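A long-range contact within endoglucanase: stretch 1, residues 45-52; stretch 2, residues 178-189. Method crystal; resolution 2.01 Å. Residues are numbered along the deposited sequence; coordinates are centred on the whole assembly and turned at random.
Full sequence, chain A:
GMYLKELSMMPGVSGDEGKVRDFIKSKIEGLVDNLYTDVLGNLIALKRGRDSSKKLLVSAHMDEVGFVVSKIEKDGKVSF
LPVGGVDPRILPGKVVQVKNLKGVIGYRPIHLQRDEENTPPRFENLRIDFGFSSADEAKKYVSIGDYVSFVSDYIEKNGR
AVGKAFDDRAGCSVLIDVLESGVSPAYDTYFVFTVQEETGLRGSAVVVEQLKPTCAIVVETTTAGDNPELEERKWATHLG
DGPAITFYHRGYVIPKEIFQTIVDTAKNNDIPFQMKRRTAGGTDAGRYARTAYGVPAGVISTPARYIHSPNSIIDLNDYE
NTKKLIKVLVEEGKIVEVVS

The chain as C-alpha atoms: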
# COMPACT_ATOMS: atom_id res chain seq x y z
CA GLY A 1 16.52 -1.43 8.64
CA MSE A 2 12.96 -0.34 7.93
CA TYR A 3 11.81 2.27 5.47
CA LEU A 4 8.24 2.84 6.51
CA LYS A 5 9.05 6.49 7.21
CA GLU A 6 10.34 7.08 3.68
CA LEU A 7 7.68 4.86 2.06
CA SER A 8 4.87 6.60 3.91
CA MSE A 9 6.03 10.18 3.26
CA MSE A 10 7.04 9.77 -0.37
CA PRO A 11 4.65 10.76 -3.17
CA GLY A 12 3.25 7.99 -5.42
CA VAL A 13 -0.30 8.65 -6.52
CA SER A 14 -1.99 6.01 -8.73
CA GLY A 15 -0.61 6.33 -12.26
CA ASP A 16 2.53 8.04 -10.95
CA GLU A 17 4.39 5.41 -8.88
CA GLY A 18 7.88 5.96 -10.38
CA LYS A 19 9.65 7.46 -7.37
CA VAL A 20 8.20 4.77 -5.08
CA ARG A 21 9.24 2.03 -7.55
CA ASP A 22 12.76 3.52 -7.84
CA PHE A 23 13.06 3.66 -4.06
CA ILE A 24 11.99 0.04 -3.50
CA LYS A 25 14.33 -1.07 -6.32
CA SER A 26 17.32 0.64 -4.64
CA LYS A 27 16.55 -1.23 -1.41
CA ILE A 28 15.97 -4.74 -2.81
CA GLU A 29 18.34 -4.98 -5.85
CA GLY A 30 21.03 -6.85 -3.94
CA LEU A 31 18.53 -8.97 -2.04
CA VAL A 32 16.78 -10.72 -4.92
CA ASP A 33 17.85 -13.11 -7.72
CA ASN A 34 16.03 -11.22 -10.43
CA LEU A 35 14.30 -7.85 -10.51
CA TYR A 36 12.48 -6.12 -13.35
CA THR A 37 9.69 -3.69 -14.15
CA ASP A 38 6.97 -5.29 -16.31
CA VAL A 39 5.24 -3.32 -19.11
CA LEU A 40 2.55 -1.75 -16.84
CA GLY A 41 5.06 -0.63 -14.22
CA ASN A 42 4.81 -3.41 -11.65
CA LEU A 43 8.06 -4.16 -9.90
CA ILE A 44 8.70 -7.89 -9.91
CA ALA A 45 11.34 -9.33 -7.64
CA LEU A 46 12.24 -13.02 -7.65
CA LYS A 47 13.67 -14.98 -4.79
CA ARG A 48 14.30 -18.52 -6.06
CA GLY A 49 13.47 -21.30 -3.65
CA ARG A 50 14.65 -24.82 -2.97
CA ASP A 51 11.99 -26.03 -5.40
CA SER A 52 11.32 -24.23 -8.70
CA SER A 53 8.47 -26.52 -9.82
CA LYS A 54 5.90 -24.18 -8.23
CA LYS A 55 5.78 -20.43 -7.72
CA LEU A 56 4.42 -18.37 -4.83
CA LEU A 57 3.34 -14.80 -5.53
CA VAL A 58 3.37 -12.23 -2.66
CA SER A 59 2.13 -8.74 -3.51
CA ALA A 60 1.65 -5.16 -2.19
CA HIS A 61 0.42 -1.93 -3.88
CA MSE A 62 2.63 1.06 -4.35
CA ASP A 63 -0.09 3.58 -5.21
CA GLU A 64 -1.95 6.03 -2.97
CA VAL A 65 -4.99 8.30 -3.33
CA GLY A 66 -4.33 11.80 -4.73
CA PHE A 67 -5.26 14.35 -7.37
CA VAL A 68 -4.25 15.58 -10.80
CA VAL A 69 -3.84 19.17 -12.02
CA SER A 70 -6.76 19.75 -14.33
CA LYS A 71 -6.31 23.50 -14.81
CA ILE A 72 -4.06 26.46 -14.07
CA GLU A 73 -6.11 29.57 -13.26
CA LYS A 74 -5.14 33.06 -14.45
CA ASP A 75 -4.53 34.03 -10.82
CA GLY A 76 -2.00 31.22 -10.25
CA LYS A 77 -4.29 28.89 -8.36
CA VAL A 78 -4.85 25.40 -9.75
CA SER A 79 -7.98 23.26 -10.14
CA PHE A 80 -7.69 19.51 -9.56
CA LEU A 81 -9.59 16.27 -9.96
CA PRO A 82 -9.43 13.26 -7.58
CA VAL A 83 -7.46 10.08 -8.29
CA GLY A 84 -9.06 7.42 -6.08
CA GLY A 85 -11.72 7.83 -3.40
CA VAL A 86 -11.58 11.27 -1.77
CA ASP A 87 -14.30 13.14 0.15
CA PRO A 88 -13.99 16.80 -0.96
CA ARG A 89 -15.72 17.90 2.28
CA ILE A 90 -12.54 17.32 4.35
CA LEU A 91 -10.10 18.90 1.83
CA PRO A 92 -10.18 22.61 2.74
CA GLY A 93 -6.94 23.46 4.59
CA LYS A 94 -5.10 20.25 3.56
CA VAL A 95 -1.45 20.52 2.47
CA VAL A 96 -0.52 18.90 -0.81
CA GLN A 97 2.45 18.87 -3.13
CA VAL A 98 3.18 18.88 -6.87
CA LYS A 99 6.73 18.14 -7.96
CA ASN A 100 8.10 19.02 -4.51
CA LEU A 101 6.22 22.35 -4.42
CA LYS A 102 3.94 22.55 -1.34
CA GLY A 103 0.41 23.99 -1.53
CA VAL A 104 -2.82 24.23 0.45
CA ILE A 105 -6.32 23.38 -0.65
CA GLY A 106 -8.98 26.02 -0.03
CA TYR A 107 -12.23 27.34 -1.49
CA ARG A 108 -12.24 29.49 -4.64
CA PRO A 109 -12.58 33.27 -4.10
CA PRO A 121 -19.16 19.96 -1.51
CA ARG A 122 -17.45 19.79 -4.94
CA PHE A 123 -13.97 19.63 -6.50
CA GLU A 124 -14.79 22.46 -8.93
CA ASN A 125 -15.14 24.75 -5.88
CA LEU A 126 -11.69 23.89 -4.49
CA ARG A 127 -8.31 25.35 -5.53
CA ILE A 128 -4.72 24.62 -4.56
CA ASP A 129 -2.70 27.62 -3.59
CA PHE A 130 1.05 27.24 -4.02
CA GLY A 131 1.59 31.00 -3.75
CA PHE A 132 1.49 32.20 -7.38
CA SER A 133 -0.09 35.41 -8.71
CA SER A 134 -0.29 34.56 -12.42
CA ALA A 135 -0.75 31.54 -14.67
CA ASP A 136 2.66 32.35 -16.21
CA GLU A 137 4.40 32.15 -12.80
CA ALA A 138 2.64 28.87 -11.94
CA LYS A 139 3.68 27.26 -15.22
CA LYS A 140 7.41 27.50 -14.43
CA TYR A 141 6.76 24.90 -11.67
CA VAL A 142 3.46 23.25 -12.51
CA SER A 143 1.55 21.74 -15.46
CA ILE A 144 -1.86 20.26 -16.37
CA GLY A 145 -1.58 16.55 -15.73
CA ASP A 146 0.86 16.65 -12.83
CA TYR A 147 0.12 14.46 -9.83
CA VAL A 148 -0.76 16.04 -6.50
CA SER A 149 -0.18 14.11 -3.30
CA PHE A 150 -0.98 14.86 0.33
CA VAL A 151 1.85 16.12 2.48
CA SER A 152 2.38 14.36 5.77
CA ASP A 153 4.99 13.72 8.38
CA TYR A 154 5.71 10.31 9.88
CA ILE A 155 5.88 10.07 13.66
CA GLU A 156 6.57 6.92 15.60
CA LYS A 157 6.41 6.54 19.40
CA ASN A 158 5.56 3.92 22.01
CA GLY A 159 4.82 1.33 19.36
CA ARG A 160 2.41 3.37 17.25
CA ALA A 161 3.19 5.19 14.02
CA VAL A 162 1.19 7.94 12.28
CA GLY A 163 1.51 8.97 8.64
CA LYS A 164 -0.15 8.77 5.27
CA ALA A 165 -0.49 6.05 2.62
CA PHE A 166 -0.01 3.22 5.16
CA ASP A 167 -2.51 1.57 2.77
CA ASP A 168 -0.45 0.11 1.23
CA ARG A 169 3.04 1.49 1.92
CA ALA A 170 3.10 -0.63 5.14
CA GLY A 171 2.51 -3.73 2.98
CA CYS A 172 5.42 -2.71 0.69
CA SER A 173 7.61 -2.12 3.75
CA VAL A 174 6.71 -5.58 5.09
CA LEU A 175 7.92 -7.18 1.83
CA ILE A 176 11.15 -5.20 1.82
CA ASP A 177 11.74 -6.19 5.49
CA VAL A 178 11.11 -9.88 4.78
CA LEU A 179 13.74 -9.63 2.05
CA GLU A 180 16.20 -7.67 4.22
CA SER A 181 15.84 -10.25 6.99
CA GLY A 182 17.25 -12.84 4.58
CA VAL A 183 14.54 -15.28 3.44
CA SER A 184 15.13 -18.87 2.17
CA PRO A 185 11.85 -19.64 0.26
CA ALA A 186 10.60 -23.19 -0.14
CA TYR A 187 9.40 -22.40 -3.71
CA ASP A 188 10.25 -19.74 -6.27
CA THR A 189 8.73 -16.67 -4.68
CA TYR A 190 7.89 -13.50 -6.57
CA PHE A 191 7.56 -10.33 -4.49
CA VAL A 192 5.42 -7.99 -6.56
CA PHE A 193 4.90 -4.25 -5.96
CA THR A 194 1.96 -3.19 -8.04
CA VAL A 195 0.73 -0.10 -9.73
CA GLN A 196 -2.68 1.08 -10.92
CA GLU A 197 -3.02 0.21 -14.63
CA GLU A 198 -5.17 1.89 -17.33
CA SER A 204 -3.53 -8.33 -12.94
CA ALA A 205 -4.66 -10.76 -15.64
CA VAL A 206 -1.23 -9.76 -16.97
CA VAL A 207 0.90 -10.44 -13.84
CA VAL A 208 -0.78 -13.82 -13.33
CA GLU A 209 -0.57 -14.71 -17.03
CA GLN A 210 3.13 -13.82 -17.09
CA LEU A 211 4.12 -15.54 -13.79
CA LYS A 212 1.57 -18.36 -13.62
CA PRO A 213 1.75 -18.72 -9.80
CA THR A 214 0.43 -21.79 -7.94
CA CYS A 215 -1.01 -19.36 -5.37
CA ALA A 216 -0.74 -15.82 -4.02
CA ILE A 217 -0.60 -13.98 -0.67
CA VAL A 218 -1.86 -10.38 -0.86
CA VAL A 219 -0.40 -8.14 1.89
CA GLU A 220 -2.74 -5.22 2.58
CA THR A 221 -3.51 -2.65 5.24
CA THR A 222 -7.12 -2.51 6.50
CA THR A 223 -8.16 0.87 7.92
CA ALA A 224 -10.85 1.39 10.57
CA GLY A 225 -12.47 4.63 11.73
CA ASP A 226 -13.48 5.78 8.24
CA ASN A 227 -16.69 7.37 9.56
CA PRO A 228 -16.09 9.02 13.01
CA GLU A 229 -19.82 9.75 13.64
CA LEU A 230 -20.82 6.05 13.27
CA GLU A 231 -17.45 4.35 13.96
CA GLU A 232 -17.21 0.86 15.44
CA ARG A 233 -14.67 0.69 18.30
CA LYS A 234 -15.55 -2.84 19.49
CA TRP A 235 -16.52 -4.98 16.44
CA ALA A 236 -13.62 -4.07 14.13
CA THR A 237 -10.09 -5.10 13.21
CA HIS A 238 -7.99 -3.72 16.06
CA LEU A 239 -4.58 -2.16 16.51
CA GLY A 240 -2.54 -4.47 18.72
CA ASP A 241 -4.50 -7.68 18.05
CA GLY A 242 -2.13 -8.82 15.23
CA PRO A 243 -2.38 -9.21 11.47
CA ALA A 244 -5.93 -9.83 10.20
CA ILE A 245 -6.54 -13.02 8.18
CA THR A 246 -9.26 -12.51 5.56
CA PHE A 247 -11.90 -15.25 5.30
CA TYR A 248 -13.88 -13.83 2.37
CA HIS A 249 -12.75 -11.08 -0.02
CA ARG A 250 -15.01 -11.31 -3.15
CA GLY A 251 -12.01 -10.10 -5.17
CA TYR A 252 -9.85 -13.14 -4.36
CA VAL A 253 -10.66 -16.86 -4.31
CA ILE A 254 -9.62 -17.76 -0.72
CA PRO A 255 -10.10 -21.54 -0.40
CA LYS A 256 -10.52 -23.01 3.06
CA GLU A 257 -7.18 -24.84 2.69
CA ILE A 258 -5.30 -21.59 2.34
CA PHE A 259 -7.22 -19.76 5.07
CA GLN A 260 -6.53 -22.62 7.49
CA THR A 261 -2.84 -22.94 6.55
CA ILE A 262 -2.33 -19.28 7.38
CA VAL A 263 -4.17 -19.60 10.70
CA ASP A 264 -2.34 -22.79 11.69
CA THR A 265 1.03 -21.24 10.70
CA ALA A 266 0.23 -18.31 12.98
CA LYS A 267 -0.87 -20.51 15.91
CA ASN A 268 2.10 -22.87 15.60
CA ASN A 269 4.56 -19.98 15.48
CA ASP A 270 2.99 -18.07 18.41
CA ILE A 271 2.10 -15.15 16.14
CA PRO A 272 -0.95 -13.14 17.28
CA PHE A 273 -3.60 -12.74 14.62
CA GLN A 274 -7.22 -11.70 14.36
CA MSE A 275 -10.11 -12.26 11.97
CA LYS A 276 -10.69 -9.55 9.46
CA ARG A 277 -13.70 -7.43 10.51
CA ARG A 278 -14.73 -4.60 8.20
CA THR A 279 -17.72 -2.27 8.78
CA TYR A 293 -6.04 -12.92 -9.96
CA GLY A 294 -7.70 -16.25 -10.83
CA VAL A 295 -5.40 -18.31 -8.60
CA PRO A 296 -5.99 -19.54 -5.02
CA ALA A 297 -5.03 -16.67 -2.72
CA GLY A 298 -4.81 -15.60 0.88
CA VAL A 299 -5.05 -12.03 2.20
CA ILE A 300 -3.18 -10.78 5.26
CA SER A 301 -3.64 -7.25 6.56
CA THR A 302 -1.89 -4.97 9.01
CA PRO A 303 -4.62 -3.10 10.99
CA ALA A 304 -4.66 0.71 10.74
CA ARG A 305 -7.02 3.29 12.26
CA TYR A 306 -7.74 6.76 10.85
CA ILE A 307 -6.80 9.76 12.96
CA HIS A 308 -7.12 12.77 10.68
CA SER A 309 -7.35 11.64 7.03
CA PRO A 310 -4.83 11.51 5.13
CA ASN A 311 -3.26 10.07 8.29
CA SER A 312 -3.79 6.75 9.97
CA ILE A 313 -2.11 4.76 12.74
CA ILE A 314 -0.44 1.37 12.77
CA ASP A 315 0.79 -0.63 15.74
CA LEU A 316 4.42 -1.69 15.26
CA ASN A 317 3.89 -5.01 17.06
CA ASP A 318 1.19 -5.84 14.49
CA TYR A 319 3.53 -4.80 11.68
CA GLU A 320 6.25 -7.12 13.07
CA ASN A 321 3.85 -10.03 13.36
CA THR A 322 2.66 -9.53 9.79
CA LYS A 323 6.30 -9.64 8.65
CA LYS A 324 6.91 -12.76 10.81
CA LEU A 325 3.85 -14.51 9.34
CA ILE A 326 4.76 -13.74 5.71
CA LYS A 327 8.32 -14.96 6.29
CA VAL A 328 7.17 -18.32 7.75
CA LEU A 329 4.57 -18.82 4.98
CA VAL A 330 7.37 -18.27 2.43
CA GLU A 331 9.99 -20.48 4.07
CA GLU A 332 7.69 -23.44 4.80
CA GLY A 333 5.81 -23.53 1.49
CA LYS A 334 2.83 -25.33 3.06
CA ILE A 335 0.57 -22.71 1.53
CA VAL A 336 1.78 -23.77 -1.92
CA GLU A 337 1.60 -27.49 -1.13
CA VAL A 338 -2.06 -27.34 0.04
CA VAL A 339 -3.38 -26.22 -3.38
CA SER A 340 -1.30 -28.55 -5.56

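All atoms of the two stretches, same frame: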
# COMPACT_ATOMS: atom_id res chain seq x y z
N ALA A 45 10.10 -8.87 -8.23
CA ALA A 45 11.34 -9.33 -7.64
C ALA A 45 11.21 -10.81 -7.46
O ALA A 45 10.16 -11.27 -7.02
CB ALA A 45 11.57 -8.65 -6.31
N LEU A 46 12.25 -11.56 -7.82
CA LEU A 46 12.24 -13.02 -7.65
C LEU A 46 13.25 -13.51 -6.63
O LEU A 46 14.42 -13.14 -6.67
CB LEU A 46 12.53 -13.71 -8.99
CG LEU A 46 12.82 -15.22 -9.05
CD1 LEU A 46 11.69 -16.04 -8.44
CD2 LEU A 46 13.08 -15.66 -10.48
N LYS A 47 12.78 -14.35 -5.72
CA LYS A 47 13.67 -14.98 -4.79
C LYS A 47 13.46 -16.47 -5.06
O LYS A 47 12.43 -17.03 -4.70
CB LYS A 47 13.32 -14.61 -3.35
CG LYS A 47 14.33 -15.05 -2.35
CD LYS A 47 15.54 -14.15 -2.37
CE LYS A 47 16.61 -14.69 -1.45
NZ LYS A 47 17.77 -13.77 -1.49
N ARG A 48 14.42 -17.11 -5.74
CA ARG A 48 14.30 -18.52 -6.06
C ARG A 48 14.29 -19.35 -4.79
O ARG A 48 14.91 -18.99 -3.78
CB ARG A 48 15.40 -18.97 -7.04
CG ARG A 48 15.31 -18.26 -8.40
CD ARG A 48 16.25 -18.79 -9.49
NE ARG A 48 15.86 -18.16 -10.77
CZ ARG A 48 16.41 -17.06 -11.28
NH1 ARG A 48 17.43 -16.45 -10.69
NH2 ARG A 48 15.94 -16.57 -12.42
N GLY A 49 13.58 -20.47 -4.83
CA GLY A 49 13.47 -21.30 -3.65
C GLY A 49 14.21 -22.59 -3.81
O GLY A 49 14.98 -22.75 -4.76
N ARG A 50 14.02 -23.51 -2.87
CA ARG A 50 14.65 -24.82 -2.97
C ARG A 50 14.04 -25.56 -4.15
O ARG A 50 14.75 -26.26 -4.87
CB ARG A 50 14.48 -25.63 -1.68
CG ARG A 50 15.25 -25.07 -0.49
CD ARG A 50 15.03 -25.86 0.83
NE ARG A 50 13.72 -25.63 1.47
CZ ARG A 50 13.40 -24.54 2.18
NH1 ARG A 50 14.26 -23.54 2.31
NH2 ARG A 50 12.19 -24.43 2.74
N ASP A 51 12.74 -25.34 -4.37
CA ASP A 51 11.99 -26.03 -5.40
C ASP A 51 11.37 -25.05 -6.41
O ASP A 51 10.50 -24.25 -6.07
CB ASP A 51 10.94 -26.88 -4.69
CG ASP A 51 10.14 -27.76 -5.63
OD1 ASP A 51 9.95 -27.40 -6.81
OD2 ASP A 51 9.66 -28.80 -5.13
N SER A 52 11.83 -25.11 -7.65
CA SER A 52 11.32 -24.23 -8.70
C SER A 52 10.17 -24.80 -9.52
O SER A 52 9.82 -24.24 -10.56
CB SER A 52 12.46 -23.86 -9.66
OG SER A 52 13.26 -22.85 -9.10
N VAL A 178 10.99 -8.43 4.87
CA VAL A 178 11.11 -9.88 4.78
C VAL A 178 12.37 -10.18 3.99
O VAL A 178 13.18 -11.02 4.39
CB VAL A 178 9.86 -10.52 4.13
CG1 VAL A 178 10.12 -12.02 3.81
CG2 VAL A 178 8.66 -10.37 5.04
N LEU A 179 12.56 -9.46 2.89
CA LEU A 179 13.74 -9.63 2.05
C LEU A 179 15.03 -9.23 2.75
O LEU A 179 16.04 -9.93 2.64
CB LEU A 179 13.57 -8.88 0.74
CG LEU A 179 12.60 -9.55 -0.23
CD1 LEU A 179 12.26 -8.61 -1.40
CD2 LEU A 179 13.20 -10.88 -0.72
N GLU A 180 15.00 -8.10 3.47
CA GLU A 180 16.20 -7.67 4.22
C GLU A 180 16.57 -8.63 5.33
O GLU A 180 17.75 -8.74 5.68
CB GLU A 180 16.06 -6.27 4.80
CG GLU A 180 16.32 -5.17 3.81
CD GLU A 180 16.89 -3.92 4.44
OE1 GLU A 180 16.86 -3.79 5.69
OE2 GLU A 180 17.40 -3.05 3.69
N SER A 181 15.58 -9.32 5.89
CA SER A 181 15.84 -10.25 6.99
C SER A 181 16.51 -11.51 6.50
O SER A 181 16.86 -12.37 7.30
CB SER A 181 14.55 -10.63 7.73
OG SER A 181 13.83 -11.64 7.04
N GLY A 182 16.67 -11.64 5.18
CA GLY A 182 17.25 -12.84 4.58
C GLY A 182 16.21 -13.96 4.64
O GLY A 182 15.98 -14.52 5.70
N VAL A 183 15.58 -14.26 3.51
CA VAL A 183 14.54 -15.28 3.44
C VAL A 183 14.98 -16.43 2.51
O VAL A 183 15.49 -16.17 1.41
CB VAL A 183 13.19 -14.62 2.95
CG1 VAL A 183 13.37 -13.92 1.61
CG2 VAL A 183 12.05 -15.64 2.89
N SER A 184 14.81 -17.67 2.96
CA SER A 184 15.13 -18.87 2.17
C SER A 184 13.80 -19.54 1.78
O SER A 184 13.33 -20.43 2.51
CB SER A 184 16.03 -19.84 2.98
N PRO A 185 13.18 -19.12 0.65
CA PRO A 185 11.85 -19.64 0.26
C PRO A 185 11.85 -21.11 -0.09
O PRO A 185 12.85 -21.64 -0.57
CB PRO A 185 11.53 -18.86 -1.01
CG PRO A 185 12.34 -17.63 -0.92
CD PRO A 185 13.64 -18.10 -0.31
N ALA A 186 10.73 -21.78 0.19
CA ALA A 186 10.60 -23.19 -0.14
C ALA A 186 10.43 -23.35 -1.65
O ALA A 186 11.00 -24.27 -2.22
CB ALA A 186 9.44 -23.82 0.60
N TYR A 187 9.69 -22.42 -2.28
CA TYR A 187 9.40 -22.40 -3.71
C TYR A 187 9.73 -21.03 -4.30
O TYR A 187 9.75 -20.03 -3.59
CB TYR A 187 7.89 -22.67 -3.97
CG TYR A 187 7.47 -24.03 -3.53
CD1 TYR A 187 7.72 -25.14 -4.33
CD2 TYR A 187 6.91 -24.24 -2.27
CE1 TYR A 187 7.39 -26.42 -3.91
CE2 TYR A 187 6.58 -25.52 -1.83
CZ TYR A 187 6.81 -26.61 -2.67
OH TYR A 187 6.50 -27.89 -2.27
N ASP A 188 9.96 -20.99 -5.60
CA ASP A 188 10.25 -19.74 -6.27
C ASP A 188 9.22 -18.75 -5.81
O ASP A 188 8.03 -18.97 -5.98
CB ASP A 188 10.20 -19.89 -7.78
CG ASP A 188 11.45 -20.52 -8.36
OD1 ASP A 188 12.35 -21.00 -7.60
OD2 ASP A 188 11.54 -20.53 -9.60
N THR A 189 9.67 -17.65 -5.22
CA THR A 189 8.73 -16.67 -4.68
C THR A 189 8.92 -15.33 -5.35
O THR A 189 10.00 -14.79 -5.33
CB THR A 189 8.88 -16.55 -3.15
OG1 THR A 189 8.59 -17.81 -2.55
CG2 THR A 189 7.91 -15.50 -2.57
O HOH W 1 16.67 -11.91 0.88

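Stretch 1 pairs with the same strand, at its start, residues 187-189, in two opposite senses: Lys47 forms an antiparallel bridge with Thr189, and four residues later Asp51 forms a parallel one with Tyr187. The antiparallel half is the more regular. Strands 45-47 and 187-189 run at 159° to each other, and Lys47 N donates to Thr189 O at 2.8 Å while Thr189 N donates to Lys47 O at 2.9 Å, with angles at hydrogen of 170° and 169°. In the parallel half, Asp51 N donates to Ala186 O at 3.0 Å, and Asp188 N returns a weak bond to Asp51 O at 3.3 Å and 143°. Asp51 O also receives a CA-H...O contact from Tyr187 CA at 3.2 Å, so one carbonyl meets two successive residues.

The chain bends most sharply at Arg50; just before the bend, Gly49 passes close to the other stretch, its CA 3.2 Å from Pro185 O. An ideal CB here would sit 2.5 Å from Tyr187 C and 2.9 Å from Pro185 O, both clashes; the absence of a side chain is what permits this close passage. Asp188 secures the same turn through its carboxylate. With chi1 in m, its OD1 accepts from Gly49 N at 3.1 Å and 169°, and from Ser52 OG at a short 2.5 Å. One oxygen thus ties together residues before and after Arg50, and a small hydroxyl side chain suits Ser52, whose CA-to-CB bond points away overall.

Arg50, exposed at the bend, reaches back to the other stretch: its CA-to-CB bond points sideways, but the end of its side chain comes nearer. Its backbone N donates to Pro185 O at 3.2 Å, and its side chain, m at chi1 and chi3, brings NH1 to Ser184 O at 3.3 Å. One face of the guanidinium is covered by Ala186 CA and Pro185 O, so the group packs against backbone as well as bonding to it.

Lys47 and Asp188 each have 98 Å² covered by the opposite stretch, out of 728 Å² buried in total. The aliphatic part of Lys47 serves as a hydrophobic side chain: its CG lies 3.6 Å from Pro185 CG and 4.2 Å from Val183 CG1, and its CD lies 4.3 Å from Leu179 CD2. The chain then extends through t at chi3 and chi4, and NZ donates to a water at 3.2 Å that in turn donates to Leu179 O at 2.7 Å. Lysine therefore fits a partly exposed site with a nonpolar floor and a polar outlet. Lys47, Asp51, Tyr187 and Thr189 share one face of the sheet, where Asp51 CG approaches Tyr187 CE1 at 3.5 Å.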